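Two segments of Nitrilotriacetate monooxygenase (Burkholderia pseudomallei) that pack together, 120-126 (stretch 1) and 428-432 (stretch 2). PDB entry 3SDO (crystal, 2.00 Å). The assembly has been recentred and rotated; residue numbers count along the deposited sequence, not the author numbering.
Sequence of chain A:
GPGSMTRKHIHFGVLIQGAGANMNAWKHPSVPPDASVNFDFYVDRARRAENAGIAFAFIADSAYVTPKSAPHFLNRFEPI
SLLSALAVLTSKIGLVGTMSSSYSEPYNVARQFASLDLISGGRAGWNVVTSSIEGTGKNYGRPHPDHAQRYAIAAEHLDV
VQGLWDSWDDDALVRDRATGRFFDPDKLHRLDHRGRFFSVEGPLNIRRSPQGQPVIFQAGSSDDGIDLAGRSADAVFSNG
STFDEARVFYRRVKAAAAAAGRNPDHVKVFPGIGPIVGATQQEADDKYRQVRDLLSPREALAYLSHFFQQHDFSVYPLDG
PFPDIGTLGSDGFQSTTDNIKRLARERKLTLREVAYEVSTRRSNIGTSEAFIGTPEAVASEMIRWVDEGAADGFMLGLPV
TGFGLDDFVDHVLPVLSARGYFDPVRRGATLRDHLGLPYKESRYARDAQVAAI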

# COMPACT_ATOMS: atom_id res chain seq x y z
N SER A 120 -9.72 3.79 7.31
CA SER A 120 -9.20 4.05 8.64
C SER A 120 -10.02 5.08 9.42
O SER A 120 -9.71 5.36 10.56
CB SER A 120 -7.73 4.56 8.55
OG SER A 120 -7.64 5.87 8.00
N GLY A 121 -11.05 5.67 8.82
CA GLY A 121 -11.86 6.66 9.54
C GLY A 121 -11.15 8.00 9.74
O GLY A 121 -11.39 8.71 10.73
N GLY A 122 -10.29 8.36 8.80
CA GLY A 122 -9.64 9.66 8.81
C GLY A 122 -8.32 9.71 9.54
O GLY A 122 -8.04 10.68 10.26
N ARG A 123 -7.47 8.70 9.34
CA ARG A 123 -6.20 8.62 10.03
C ARG A 123 -4.98 8.59 9.10
O ARG A 123 -3.87 8.37 9.56
CB ARG A 123 -6.19 7.38 10.92
CG ARG A 123 -7.16 7.44 12.08
CD ARG A 123 -6.96 6.23 13.01
NE ARG A 123 -7.56 4.99 12.49
CZ ARG A 123 -7.04 3.76 12.61
NH1 ARG A 123 -5.84 3.55 13.15
NH2 ARG A 123 -7.72 2.72 12.14
N ALA A 124 -5.19 8.79 7.80
CA ALA A 124 -4.07 8.72 6.85
C ALA A 124 -3.19 9.97 6.85
O ALA A 124 -3.66 11.10 7.08
CB ALA A 124 -4.60 8.47 5.44
N GLY A 125 -1.91 9.76 6.55
CA GLY A 125 -0.96 10.85 6.29
C GLY A 125 -0.06 10.46 5.13
O GLY A 125 0.24 9.28 4.94
N TRP A 126 0.34 11.43 4.31
CA TRP A 126 1.26 11.17 3.21
C TRP A 126 2.51 11.97 3.43
O TRP A 126 2.43 13.21 3.53
CB TRP A 126 0.61 11.53 1.84
CG TRP A 126 1.55 11.52 0.64
CD1 TRP A 126 2.68 10.79 0.48
CD2 TRP A 126 1.37 12.25 -0.60
NE1 TRP A 126 3.24 11.03 -0.76
CE2 TRP A 126 2.46 11.93 -1.43
CE3 TRP A 126 0.41 13.16 -1.07
CZ2 TRP A 126 2.62 12.49 -2.70
CZ3 TRP A 126 0.56 13.70 -2.32
CH2 TRP A 126 1.67 13.38 -3.13
N GLY A 428 -10.02 12.23 20.12
CA GLY A 428 -10.05 12.67 18.73
C GLY A 428 -10.14 11.46 17.84
O GLY A 428 -9.39 10.51 18.01
N ALA A 429 -11.08 11.50 16.91
CA ALA A 429 -11.29 10.40 16.00
C ALA A 429 -10.18 10.36 14.96
O ALA A 429 -9.73 9.27 14.61
CB ALA A 429 -12.67 10.53 15.33
N THR A 430 -9.66 11.52 14.54
CA THR A 430 -8.83 11.60 13.33
C THR A 430 -7.38 11.95 13.64
O THR A 430 -7.07 12.41 14.74
CB THR A 430 -9.40 12.68 12.39
OG1 THR A 430 -9.27 13.96 13.00
CG2 THR A 430 -10.91 12.44 12.02
N LEU A 431 -6.51 11.79 12.65
CA LEU A 431 -5.14 12.26 12.76
C LEU A 431 -5.08 13.79 12.97
O LEU A 431 -4.39 14.25 13.86
CB LEU A 431 -4.30 11.85 11.56
CG LEU A 431 -2.80 12.22 11.67
CD1 LEU A 431 -2.24 11.84 13.06
CD2 LEU A 431 -1.98 11.54 10.51
N ARG A 432 -5.82 14.56 12.17
CA ARG A 432 -5.95 16.01 12.43
C ARG A 432 -6.34 16.31 13.90
O ARG A 432 -5.69 17.12 14.56
CB ARG A 432 -6.92 16.66 11.44
CG ARG A 432 -6.34 16.70 10.01
CD ARG A 432 -7.23 17.46 9.01
NE ARG A 432 -6.70 17.21 7.68
CZ ARG A 432 -5.70 17.87 7.13
NH1 ARG A 432 -5.15 18.90 7.74
NH2 ARG A 432 -5.24 17.49 5.94

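Where a loop meets the start of a helix, a single backbone hydrogen bond can fix the register while apolar side chains fill the space around it. The contact between 120-126 and 428-432 of this monooxygenase illustrates the principle, joining segments more than 300 residues apart in sequence that run in nearly the same direction, 12° apart.

The polar link across the contact is one hydrogen bond, from Leu-431 N to Gly-122 O, 3.0 Å long with an N-H...O angle of 160°. Leu-431 opens a helix, where backbone NH groups lack partners from a preceding turn; here the loop carbonyl supplies one. Thr-430, at the N-cap position, uses its side chain to cap a backbone N just beyond the stretch, so the two devices together serve the helix start.

Van der Waals packing does the rest. Leu-431, whose CA-to-CB bond points toward the loop, loses the most surface to it; its CD2 lies 3.8 Å from both Arg-123 O and Ala-124 O, touching the backbone where the loop passes into a strand. Thr-430 CB comes within 3.2 Å of Gly-122 O, beside the hydrogen bond, and Thr-430 CG2 sits 4.0 Å from Gly-121 O. At Gly-122 there is no room for a side chain: an ideal CB would lie only 3.1 Å from Thr-430 CG2, and the backbone angles independently call for glycine. Gly-121, with positive phi, ends the preceding helix in a Schellman motif.

Interactions within the loop hold its shape. Arg-123 N donates to Ser-120 OG (3.1 Å), and Arg-123 NE donates to Ser-120 O (2.9 Å), tying the arginine back across the two glycines. Its NE is thus engaged locally, while NH1 and NH2 are bonded elsewhere in the structure, and Arg-123 CG packs 4.0 Å from Ala-429 O.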